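Local coordinates for ferrous iron uptake transporter protein B (Streptococcus thermophilus, PDB 3TAH) that binds guanine nucleotide through its cytosolic G-protein domain and probably drives ferrous iron uptake across the cell membrane at the expense of GTP, at residues N92-L97 and F252-C257; V110-N115 and V138-T143; M116-D121 and S144-T149. The protein carries 1 engineered substitution. All blocks are in the same frame, centred on the assembly; numbering follows the deposited sequence. Where two conformers were deposited one is given.

Interaction 1 of 3, residues N92-L97 and F252-C257; sequences NLERNL and FIERVC
The first turn of helix 93-105, part of the G-protein domain, packs against helix 241-259 of the FeoB cytosolic helical domain, with L93, E94 and L97 meeting I253, E254 and C257. The thiol of C257 is the hub. Its SG is directed at the first helix because it lies anti to its own carbonyl carbon (chi1 -66°), and there it touches L93 CD2 at 3.7 Å, L97 CD1 at 3.8 Å and the CG methylene of E94. A turn earlier, I253 presents two branches: its CG2 methyl rests 3.7 Å from E94 CA, while I253 CD1 lies 3.6 Å from L97 C. Here helices from two sequence families meet, the axes of the short segments 93-97 and 252-257 approaching to 9.8 Å with 133° between their N-to-C directions. L136 of helix 129-136 also packs on L97, F252 and V256. At the margin the extended chain of E94 crosses that of E254 at about a right angle, with E94 OE1 3.4 Å from E254 CG, and the two carboxylates would probably repel each other mildly. A water joins the helices beside them, donating to E94 OE2 and, at 2.6 Å, to E254 O.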
loop_
_atom_site.group_PDB
_atom_site.type_symbol
_atom_site.label_atom_id
_atom_site.label_comp_id
_atom_site.label_asym_id
_atom_site.label_seq_id
_atom_site.Cartn_x
_atom_site.Cartn_y
_atom_site.Cartn_z
ATOM N N ASN A 92 3.234 -4.117 -15.970
ATOM C CA ASN A 92 3.290 -2.676 -15.780
ATOM C C ASN A 92 3.804 -2.380 -14.378
ATOM O O ASN A 92 3.194 -1.623 -13.608
ATOM C CB ASN A 92 1.876 -2.165 -15.958
ATOM C CG ASN A 92 1.786 -0.679 -16.001
ATOM O OD1 ASN A 92 0.769 -0.131 -15.592
ATOM N ND2 ASN A 92 2.824 -0.008 -16.480
ATOM N N LEU A 93 4.936 -2.990 -14.069
ATOM C CA LEU A 93 5.431 -3.086 -12.684
ATOM C C LEU A 93 5.662 -1.741 -11.993
ATOM O O LEU A 93 5.105 -1.496 -10.922
ATOM C CB LEU A 93 6.718 -3.916 -12.644
ATOM C CG LEU A 93 7.305 -4.248 -11.269
ATOM C CD1 LEU A 93 6.274 -4.950 -10.380
ATOM C CD2 LEU A 93 8.535 -5.111 -11.444
ATOM N N GLU A 94 6.471 -0.875 -12.594
ATOM C CA GLU A 94 6.814 0.396 -11.945
ATOM C C GLU A 94 5.584 1.242 -11.598
ATOM O O GLU A 94 5.500 1.772 -10.483
ATOM C CB GLU A 94 7.847 1.183 -12.767
ATOM C CG GLU A 94 9.202 0.465 -12.801
ATOM C CD GLU A 94 10.353 1.309 -13.319
ATOM O OE1 GLU A 94 10.174 2.521 -13.576
ATOM O OE2 GLU A 94 11.458 0.738 -13.462
ATOM N N ARG A 95 4.646 1.363 -12.537
ATOM C CA ARG A 95 3.405 2.114 -12.322
ATOM C C ARG A 95 2.576 1.532 -11.174
ATOM O O ARG A 95 2.027 2.290 -10.388
ATOM C CB ARG A 95 2.537 2.182 -13.592
ATOM C CG ARG A 95 1.225 2.985 -13.409
ATOM C CD ARG A 95 0.485 3.313 -14.729
ATOM N NE ARG A 95 -0.138 2.137 -15.327
ATOM C CZ ARG A 95 -0.553 2.031 -16.596
ATOM N NH1 ARG A 95 -0.433 3.031 -17.461
ATOM N NH2 ARG A 95 -1.099 0.886 -17.009
ATOM N N ASN A 96 2.487 0.206 -11.103
ATOM C CA ASN A 96 1.742 -0.474 -10.040
ATOM C C ASN A 96 2.388 -0.343 -8.646
ATOM O O ASN A 96 1.673 -0.274 -7.640
ATOM C CB ASN A 96 1.542 -1.957 -10.358
ATOM C CG ASN A 96 0.425 -2.208 -11.359
ATOM O OD1 ASN A 96 -0.554 -2.910 -11.056
ATOM N ND2 ASN A 96 0.564 -1.660 -12.553
ATOM N N LEU A 97 3.724 -0.311 -8.590
ATOM C CA LEU A 97 4.432 -0.221 -7.301
ATOM C C LEU A 97 4.327 1.163 -6.646
ATOM O O LEU A 97 4.669 1.316 -5.478
ATOM C CB LEU A 97 5.906 -0.640 -7.421
ATOM C CG LEU A 97 6.179 -2.108 -7.772
ATOM C CD1 LEU A 97 7.653 -2.286 -8.043
ATOM C CD2 LEU A 97 5.691 -3.082 -6.655
ATOM N N PHE A 252 12.892 5.211 -5.824
ATOM C CA PHE A 252 12.965 3.974 -5.060
ATOM C C PHE A 252 12.541 2.776 -5.905
ATOM O O PHE A 252 13.237 1.753 -5.964
ATOM C CB PHE A 252 12.080 4.067 -3.815
ATOM C CG PHE A 252 11.909 2.755 -3.113
ATOM C CD1 PHE A 252 12.881 2.288 -2.225
ATOM C CD2 PHE A 252 10.771 1.983 -3.325
ATOM C CE1 PHE A 252 12.722 1.069 -1.581
ATOM C CE2 PHE A 252 10.608 0.769 -2.682
ATOM C CZ PHE A 252 11.582 0.312 -1.809
ATOM N N ILE A 253 11.385 2.917 -6.558
ATOM C CA ILE A 253 10.824 1.880 -7.436
ATOM C C ILE A 253 11.797 1.512 -8.561
ATOM O O ILE A 253 12.024 0.328 -8.810
ATOM C CB ILE A 253 9.469 2.306 -8.018
ATOM C CG1 ILE A 253 8.417 2.380 -6.916
ATOM C CG2 ILE A 253 8.980 1.328 -9.105
ATOM C CD1 ILE A 253 7.197 3.172 -7.336
ATOM N N GLU A 254 12.366 2.515 -9.225
ATOM C CA GLU A 254 13.343 2.243 -10.284
ATOM C C GLU A 254 14.572 1.489 -9.775
ATOM O O GLU A 254 15.031 0.538 -10.447
ATOM C CB GLU A 254 13.756 3.538 -11.001
ATOM C CG GLU A 254 12.618 4.164 -11.794
ATOM C CD GLU A 254 13.028 5.360 -12.619
ATOM O OE1 GLU A 254 14.218 5.480 -13.009
ATOM O OE2 GLU A 254 12.132 6.182 -12.893
ATOM N N ARG A 255 15.092 1.907 -8.614
ATOM C CA ARG A 255 16.242 1.255 -7.972
ATOM C C ARG A 255 15.928 -0.198 -7.655
ATOM O O ARG A 255 16.700 -1.096 -7.993
ATOM C CB ARG A 255 16.663 1.978 -6.682
ATOM C CG ARG A 255 17.359 3.326 -6.859
ATOM C CD ARG A 255 18.041 3.804 -5.558
ATOM N NE ARG A 255 17.131 4.031 -4.420
ATOM C CZ ARG A 255 16.446 5.145 -4.154
ATOM N NH1 ARG A 255 16.505 6.212 -4.944
ATOM N NH2 ARG A 255 15.662 5.192 -3.067
ATOM N N VAL A 256 14.774 -0.438 -7.035
ATOM C CA VAL A 256 14.345 -1.800 -6.726
ATOM C C VAL A 256 14.225 -2.647 -7.993
ATOM O O VAL A 256 14.767 -3.766 -8.044
ATOM C CB VAL A 256 12.996 -1.815 -5.966
ATOM C CG1 VAL A 256 12.482 -3.249 -5.848
ATOM C CG2 VAL A 256 13.156 -1.156 -4.591
ATOM N N CYS A 257 13.538 -2.130 -9.011
ATOM C CA CYS A 257 13.327 -2.902 -10.243
ATOM C C CYS A 257 14.642 -3.194 -10.972
ATOM O O CYS A 257 14.807 -4.282 -11.517
ATOM C CB CYS A 257 12.305 -2.235 -11.164
ATOM S SG CYS A 257 10.646 -2.202 -10.434
HETATM O O HOH W 1 14.545 0.204 -13.013
#

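Interaction 2 of 3, residues V110-N115 and V138-T143; sequences VTIALN and VPVVAT. With BGO (3'-O-(N-methylanthraniloyl)guanosine-5'-diphosphate), chain C.
N115 carries CG anti to its backbone N (chi1 -164°), whereas T143 holds OG1 in the crowded position between its own N and carbonyl carbon (chi1 66°); the two side chains then cross at about a right angle, and T143 OG1 donates to N115 OD1 at 3.0 Å. That hydroxyl comes in 20° off the amide plane. The other end of the amide serves the nucleotide, N115 ND2 giving a hydrogen bond of 3.2 Å to N7 of the guanine while also bonding to the carbonyl of S14, so that both ends of the group are held and its rotation is fixed.

Behind this pair runs a ladder of backbone hydrogen bonds between parallel strands. I112 N donates to P139 O, and I112 O accepts from V141 N at 3.0 Å. L114 repeats the pattern: its N donates to V141 O, and L114 O takes T143 N at 2.8 Å.

On one face of the sheet V140 CG1 lies 3.8 Å from L114 CB and flanks I112, while V138 CG2 meets I112 CD1 at 3.7 Å; helix 129-136 covers I112, L114 and V140. Helix 151-159 packs on V141 and T111. Two neighbouring parallel strands, joined through helices 117-122 and 129-136, form a beta-alpha-beta crossover of a P-loop GTPase, and N115 at its strand end belongs to the guanine-specificity motif, NMID here.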
loop_
_atom_site.group_PDB
_atom_site.type_symbol
_atom_site.label_atom_id
_atom_site.label_comp_id
_atom_site.label_asym_id
_atom_site.label_seq_id
_atom_site.Cartn_x
_atom_site.Cartn_y
_atom_site.Cartn_z
ATOM N N VAL A 110 2.448 -6.014 4.022
ATOM C CA VAL A 110 2.050 -6.232 2.639
ATOM C C VAL A 110 2.627 -7.538 2.103
ATOM O O VAL A 110 3.785 -7.854 2.379
ATOM C CB VAL A 110 2.524 -5.038 1.762
ATOM C CG1 VAL A 110 2.394 -5.340 0.284
ATOM C CG2 VAL A 110 1.747 -3.775 2.163
ATOM N N THR A 111 1.797 -8.289 1.363
ATOM C CA THR A 111 2.201 -9.455 0.579
ATOM C C THR A 111 1.749 -9.143 -0.862
ATOM O O THR A 111 0.620 -8.697 -1.066
ATOM C CB THR A 111 1.532 -10.741 1.079
ATOM O OG1 THR A 111 2.019 -11.060 2.391
ATOM C CG2 THR A 111 1.802 -11.909 0.123
ATOM N N ILE A 112 2.611 -9.363 -1.853
ATOM C CA ILE A 112 2.284 -9.013 -3.244
ATOM C C ILE A 112 1.913 -10.249 -4.054
ATOM O O ILE A 112 2.666 -11.219 -4.032
ATOM C CB ILE A 112 3.450 -8.282 -3.949
ATOM C CG1 ILE A 112 3.659 -6.875 -3.367
ATOM C CG2 ILE A 112 3.202 -8.191 -5.460
ATOM C CD1 ILE A 112 4.915 -6.144 -3.946
ATOM N N ALA A 113 0.762 -10.210 -4.742
ATOM C CA ALA A 113 0.420 -11.177 -5.787
ATOM C C ALA A 113 0.896 -10.488 -7.058
ATOM O O ALA A 113 0.296 -9.519 -7.509
ATOM C CB ALA A 113 -1.090 -11.477 -5.850
ATOM N N LEU A 114 1.989 -10.997 -7.619
ATOM C CA LEU A 114 2.597 -10.444 -8.809
ATOM C C LEU A 114 1.855 -11.137 -9.938
ATOM O O LEU A 114 2.281 -12.205 -10.404
ATOM C CB LEU A 114 4.108 -10.711 -8.820
ATOM C CG LEU A 114 4.885 -10.197 -10.043
ATOM C CD1 LEU A 114 4.834 -8.678 -10.084
ATOM C CD2 LEU A 114 6.333 -10.670 -10.070
ATOM N N ASN A 115 0.748 -10.504 -10.346
ATOM C CA ASN A 115 -0.265 -11.078 -11.233
ATOM C C ASN A 115 0.050 -10.798 -12.715
ATOM O O ASN A 115 0.941 -10.005 -13.025
ATOM C CB ASN A 115 -1.664 -10.583 -10.793
ATOM C CG ASN A 115 -2.810 -11.396 -11.389
ATOM O OD1 ASN A 115 -2.811 -12.625 -11.330
ATOM N ND2 ASN A 115 -3.796 -10.708 -11.960
ATOM N N VAL A 138 9.078 -7.124 1.154
ATOM C CA VAL A 138 7.782 -7.786 1.309
ATOM C C VAL A 138 7.787 -9.124 0.586
ATOM O O VAL A 138 8.493 -9.283 -0.412
ATOM C CB VAL A 138 6.608 -6.970 0.749
ATOM C CG1 VAL A 138 6.496 -5.630 1.489
ATOM C CG2 VAL A 138 6.701 -6.788 -0.780
ATOM N N PRO A 139 6.994 -10.087 1.078
ATOM C CA PRO A 139 6.841 -11.323 0.314
ATOM C C PRO A 139 6.224 -11.039 -1.053
ATOM O O PRO A 139 5.354 -10.170 -1.171
ATOM C CB PRO A 139 5.872 -12.161 1.167
ATOM C CG PRO A 139 5.876 -11.539 2.521
ATOM C CD PRO A 139 6.271 -10.120 2.359
ATOM N N VAL A 140 6.682 -11.764 -2.071
ATOM C CA VAL A 140 6.117 -11.670 -3.412
ATOM C C VAL A 140 5.881 -13.088 -3.944
ATOM O O VAL A 140 6.778 -13.930 -3.866
ATOM C CB VAL A 140 7.055 -10.909 -4.387
ATOM C CG1 VAL A 140 6.405 -10.779 -5.766
ATOM C CG2 VAL A 140 7.428 -9.517 -3.850
ATOM N N VAL A 141 4.692 -13.335 -4.483
ATOM C CA VAL A 141 4.331 -14.607 -5.111
ATOM C C VAL A 141 3.779 -14.345 -6.517
ATOM O O VAL A 141 2.833 -13.571 -6.680
ATOM C CB VAL A 141 3.276 -15.367 -4.275
ATOM C CG1 VAL A 141 2.849 -16.664 -4.988
ATOM C CG2 VAL A 141 3.807 -15.678 -2.886
ATOM N N ALA A 142 4.368 -14.982 -7.531
ATOM C CA ALA A 142 3.915 -14.845 -8.904
ATOM C C ALA A 142 2.572 -15.545 -9.024
ATOM O O ALA A 142 2.424 -16.688 -8.578
ATOM C CB ALA A 142 4.909 -15.448 -9.885
ATOM N N THR A 143 1.594 -14.852 -9.603
ATOM C CA THR A 143 0.281 -15.430 -9.833
ATOM C C THR A 143 -0.212 -15.175 -11.260
ATOM O O THR A 143 0.243 -14.255 -11.947
ATOM C CB THR A 143 -0.809 -14.871 -8.856
ATOM O OG1 THR A 143 -1.026 -13.479 -9.107
ATOM C CG2 THR A 143 -0.417 -15.062 -7.408
HETATM C "C'" BGO C . -10.858 -9.365 -19.431
HETATM N N1 BGO C . -3.450 -13.151 -16.651
HETATM C C2 BGO C . -4.095 -12.754 -17.843
HETATM N N2 BGO C . -3.614 -13.141 -19.018
HETATM N N3 BGO C . -5.189 -11.978 -17.781
HETATM C C4 BGO C . -5.669 -11.598 -16.577
HETATM C C5 BGO C . -5.072 -11.961 -15.363
HETATM C C6 BGO C . -3.932 -12.764 -15.397
HETATM O O6 BGO C . -3.351 -13.134 -14.368
HETATM N N7 BGO C . -5.804 -11.413 -14.392
HETATM C C8 BGO C . -6.814 -10.728 -14.934
HETATM N N9 BGO C . -6.717 -10.858 -16.264
HETATM P PA BGO C . -9.782 -7.608 -13.613
HETATM P PB BGO C . -9.477 -5.440 -11.688
HETATM C "C1'" BGO C . -10.983 -9.456 -20.968
HETATM O "O1'" BGO C . -11.798 -9.660 -18.704
HETATM O O1A BGO C . -9.821 -8.695 -12.631
HETATM C C1B BGO C . -7.522 -10.312 -17.314
HETATM O O1B BGO C . -8.230 -5.120 -10.993
HETATM C "C2'" BGO C . -12.080 -10.088 -21.572
HETATM N "N2'" BGO C . -13.072 -10.633 -20.861
HETATM O "O2'" BGO C . -9.611 -11.363 -17.552
HETATM O O2A BGO C . -11.061 -7.077 -14.189
HETATM C C2B BGO C . -8.948 -10.187 -17.132
HETATM O O2B BGO C . -10.437 -6.205 -10.913
HETATM C "C3'" BGO C . -12.133 -10.141 -22.961
HETATM O "O3'" BGO C . -9.731 -8.994 -18.888
HETATM O O3A BGO C . -9.004 -6.325 -12.986
HETATM C C3B BGO C . -9.738 -8.996 -17.447
HETATM O O3B BGO C . -10.083 -4.258 -12.382
HETATM C "C4'" BGO C . -11.124 -9.595 -23.731
HETATM O "O4'" BGO C . -7.265 -8.862 -17.275
HETATM C C4B BGO C . -8.555 -8.048 -17.261
HETATM C "C5'" BGO C . -10.032 -8.968 -23.144
HETATM O "O5'" BGO C . -8.821 -8.055 -14.826
HETATM C C5B BGO C . -8.576 -7.217 -15.966
HETATM C "C6'" BGO C . -9.964 -8.900 -21.747
HETATM C "CM'" BGO C . -14.427 -10.846 -21.401
#

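Interaction 3 of 3, residues M116-D121 and S144-T149. With BGO (3'-O-(N-methylanthraniloyl)guanosine-5'-diphosphate), chain C.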
loop_
_atom_site.group_PDB
_atom_site.type_symbol
_atom_site.label_atom_id
_atom_site.label_comp_id
_atom_site.label_asym_id
_atom_site.label_seq_id
_atom_site.Cartn_x
_atom_site.Cartn_y
_atom_site.Cartn_z
ATOM N N MET A 116 -0.664 -11.448 -13.634
ATOM C CA MET A 116 -0.406 -11.332 -15.077
ATOM C C MET A 116 0.936 -11.932 -15.468
ATOM O O MET A 116 1.491 -11.567 -16.508
ATOM C CB MET A 116 -0.419 -9.882 -15.556
ATOM C CG MET A 116 -1.677 -9.134 -15.224
ATOM S SD MET A 116 -2.910 -9.424 -16.500
ATOM C CE MET A 116 -4.265 -8.512 -15.778
ATOM N N ILE A 117 1.453 -12.849 -14.650
ATOM C CA ILE A 117 2.780 -13.415 -14.879
ATOM C C ILE A 117 2.842 -14.205 -16.208
ATOM O O ILE A 117 3.897 -14.280 -16.857
ATOM C CB ILE A 117 3.261 -14.249 -13.639
ATOM C CG1 ILE A 117 4.784 -14.184 -13.516
ATOM C CG2 ILE A 117 2.743 -15.698 -13.676
ATOM C CD1 ILE A 117 5.300 -12.798 -13.107
ATOM N N ASP A 118 1.709 -14.775 -16.613
ATOM C CA ASP A 118 1.630 -15.503 -17.894
ATOM C C ASP A 118 1.761 -14.592 -19.128
ATOM O O ASP A 118 2.217 -15.040 -20.176
ATOM C CB ASP A 118 0.314 -16.281 -17.982
ATOM C CG ASP A 118 -0.901 -15.372 -17.923
ATOM O OD1 ASP A 118 -1.120 -14.764 -16.859
ATOM O OD2 ASP A 118 -1.637 -15.249 -18.922
ATOM N N VAL A 119 1.339 -13.334 -18.991
ATOM C CA VAL A 119 1.389 -12.317 -20.048
ATOM C C VAL A 119 2.816 -11.835 -20.257
ATOM O O VAL A 119 3.260 -11.610 -21.388
ATOM C CB VAL A 119 0.513 -11.083 -19.693
ATOM C CG1 VAL A 119 0.519 -10.039 -20.819
ATOM C CG2 VAL A 119 -0.909 -11.502 -19.382
ATOM N N LEU A 120 3.515 -11.666 -19.136
ATOM C CA LEU A 120 4.910 -11.267 -19.093
ATOM C C LEU A 120 5.771 -12.246 -19.881
ATOM O O LEU A 120 6.606 -11.834 -20.687
ATOM C CB LEU A 120 5.372 -11.213 -17.631
ATOM C CG LEU A 120 6.643 -10.456 -17.283
ATOM C CD1 LEU A 120 6.473 -8.974 -17.547
ATOM C CD2 LEU A 120 6.978 -10.726 -15.822
ATOM N N ASP A 121 5.546 -13.537 -19.647
ATOM C CA ASP A 121 6.227 -14.605 -20.378
ATOM C C ASP A 121 6.058 -14.444 -21.899
ATOM O O ASP A 121 7.013 -14.618 -22.660
ATOM C CB ASP A 121 5.711 -15.970 -19.906
ATOM N N SER A 144 -1.153 -16.019 -11.673
ATOM C CA SER A 144 -1.924 -15.825 -12.900
ATOM C C SER A 144 -3.373 -16.165 -12.584
ATOM O O SER A 144 -3.688 -17.319 -12.284
ATOM C CB SER A 144 -1.418 -16.708 -14.043
ATOM O OG SER A 144 -2.196 -16.484 -15.206
ATOM N N ALA A 145 -4.238 -15.152 -12.626
ATOM C CA ALA A 145 -5.675 -15.357 -12.456
ATOM C C ALA A 145 -6.240 -16.157 -13.642
ATOM O O ALA A 145 -7.153 -16.962 -13.464
ATOM C CB ALA A 145 -6.398 -14.014 -12.284
ATOM N N LEU A 146 -5.689 -15.962 -14.840
ATOM C CA LEU A 146 -6.146 -16.693 -16.036
ATOM C C LEU A 146 -5.803 -18.184 -15.941
ATOM O O LEU A 146 -6.694 -19.055 -15.985
ATOM C CB LEU A 146 -5.550 -16.083 -17.315
ATOM C CG LEU A 146 -5.868 -16.809 -18.638
ATOM C CD1 LEU A 146 -7.369 -16.894 -18.859
ATOM C CD2 LEU A 146 -5.189 -16.105 -19.796
ATOM N N LYS A 147 -4.515 -18.471 -15.780
ATOM C CA LYS A 147 -4.018 -19.843 -15.689
ATOM C C LYS A 147 -4.321 -20.505 -14.349
ATOM O O LYS A 147 -4.133 -21.709 -14.210
ATOM C CB LYS A 147 -2.509 -19.900 -15.951
ATOM C CG LYS A 147 -2.044 -19.244 -17.255
ATOM C CD LYS A 147 -2.638 -19.900 -18.501
ATOM C CE LYS A 147 -2.362 -19.076 -19.754
ATOM N NZ LYS A 147 -3.167 -19.573 -20.920
ATOM N N GLN A 148 -4.765 -19.721 -13.369
ATOM C CA GLN A 148 -5.104 -20.198 -12.030
ATOM C C GLN A 148 -3.888 -20.833 -11.335
ATOM O O GLN A 148 -3.936 -21.989 -10.899
ATOM C CB GLN A 148 -6.332 -21.128 -12.077
ATOM C CG GLN A 148 -7.520 -20.493 -12.817
ATOM C CD GLN A 148 -8.825 -21.282 -12.735
ATOM O OE1 GLN A 148 -8.956 -22.219 -11.953
ATOM N NE2 GLN A 148 -9.800 -20.886 -13.545
ATOM N N THR A 149 -2.805 -20.058 -11.247
ATOM C CA THR A 149 -1.553 -20.471 -10.608
ATOM C C THR A 149 -1.116 -19.471 -9.536
ATOM O O THR A 149 -1.320 -18.258 -9.685
ATOM C CB THR A 149 -0.404 -20.626 -11.629
ATOM O OG1 THR A 149 -0.186 -19.398 -12.337
ATOM C CG2 THR A 149 -0.704 -21.747 -12.630
HETATM C "C'" BGO C . -10.858 -9.365 -19.431
HETATM N N1 BGO C . -3.450 -13.151 -16.651
HETATM C C2 BGO C . -4.095 -12.754 -17.843
HETATM N N2 BGO C . -3.614 -13.141 -19.018
HETATM N N3 BGO C . -5.189 -11.978 -17.781
HETATM C C4 BGO C . -5.669 -11.598 -16.577
HETATM C C5 BGO C . -5.072 -11.961 -15.363
HETATM C C6 BGO C . -3.932 -12.764 -15.397
HETATM O O6 BGO C . -3.351 -13.134 -14.368
HETATM N N7 BGO C . -5.804 -11.413 -14.392
HETATM C C8 BGO C . -6.814 -10.728 -14.934
HETATM N N9 BGO C . -6.717 -10.858 -16.264
HETATM P PA BGO C . -9.782 -7.608 -13.613
HETATM P PB BGO C . -9.477 -5.440 -11.688
HETATM C "C1'" BGO C . -10.983 -9.456 -20.968
HETATM O "O1'" BGO C . -11.798 -9.660 -18.704
HETATM O O1A BGO C . -9.821 -8.695 -12.631
HETATM C C1B BGO C . -7.522 -10.312 -17.314
HETATM O O1B BGO C . -8.230 -5.120 -10.993
HETATM C "C2'" BGO C . -12.080 -10.088 -21.572
HETATM N "N2'" BGO C . -13.072 -10.633 -20.861
HETATM O "O2'" BGO C . -9.611 -11.363 -17.552
HETATM O O2A BGO C . -11.061 -7.077 -14.189
HETATM C C2B BGO C . -8.948 -10.187 -17.132
HETATM O O2B BGO C . -10.437 -6.205 -10.913
HETATM C "C3'" BGO C . -12.133 -10.141 -22.961
HETATM O "O3'" BGO C . -9.731 -8.994 -18.888
HETATM O O3A BGO C . -9.004 -6.325 -12.986
HETATM C C3B BGO C . -9.738 -8.996 -17.447
HETATM O O3B BGO C . -10.083 -4.258 -12.382
HETATM C "C4'" BGO C . -11.124 -9.595 -23.731
HETATM O "O4'" BGO C . -7.265 -8.862 -17.275
HETATM C C4B BGO C . -8.555 -8.048 -17.261
HETATM C "C5'" BGO C . -10.032 -8.968 -23.144
HETATM O "O5'" BGO C . -8.821 -8.055 -14.826
HETATM C C5B BGO C . -8.576 -7.217 -15.966
HETATM C "C6'" BGO C . -9.964 -8.900 -21.747
HETATM C "CM'" BGO C . -14.427 -10.846 -21.401
#
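D118 OD1 is gripped twice, by S144 OG of segment 144-149 and by N1 of the guanine. The serine hydroxyl donates at 2.6 Å, arriving from above the carboxylate plane, 69° out of it, whereas guanine N1 donates to D118 OD1 at 2.8 Å in a nearly straight bond (178°). The second oxygen takes the exocyclic amine, BGO N2 to D118 OD2 being 2.9 Å, so the carboxylate reads two neighbouring N-H groups of the base. D118 CG lies between its own N and carbonyl carbon (chi1 61°), which turns the carboxylate from the first turn of helix 117-122 toward S144 and the base.

The S144 hydroxyl acts as a second-shell group, probably helping to hold D118 in place. Its OG also accepts from K147 N in an ST motif, tying the hydroxyl to its own turn. Q148 and T149 both face S144 in a G1 beta bulge that closes the same loop.

At O6 of the guanine, A145 N donates at 2.8 Å, and M116 N adds a longer bond. M116 and L146 cover opposite faces of the base: in one of its two modelled conformers M116 SD lies 3.5 Å from guanine C4 and C5, while L146 CB approaches N1 and C2. K147 CG packs on D118 CB at 3.9 Å.

This is the guanine-recognition site of a G protein, where NMID supplies the aspartate and S144, A145 and L146 form the SAL-type motif. A carboxylate accepting from N1 and N2, together with a backbone N-H donating to O6, matches the hydrogen-bonding pattern of guanine and would probably discriminate against adenine, which carries an amine in place of O6.

The three contacts illustrate how chemistry follows position in a fold. Interaction 2, largely buried, joins the last two strands at the sheet edge and relies on backbone bonds; interaction 1, partly buried, joins two helices through apolar side chains with a single water at its margin; interaction 3, at the surface, is built from polar groups that read a base. Strand 110-115 lies next to interaction 1 and leads into interaction 3: L93 CD1 touches L114 CD1 and L97 CD2 lies near I112 CD1, so helix 93-105 packs on both the helical domain and the sheet. Interactions 2 and 3 follow on from one another in both segments, linked by a weak bond between A145 N and N115 OD1 and probably by one from I117 N to T143 O.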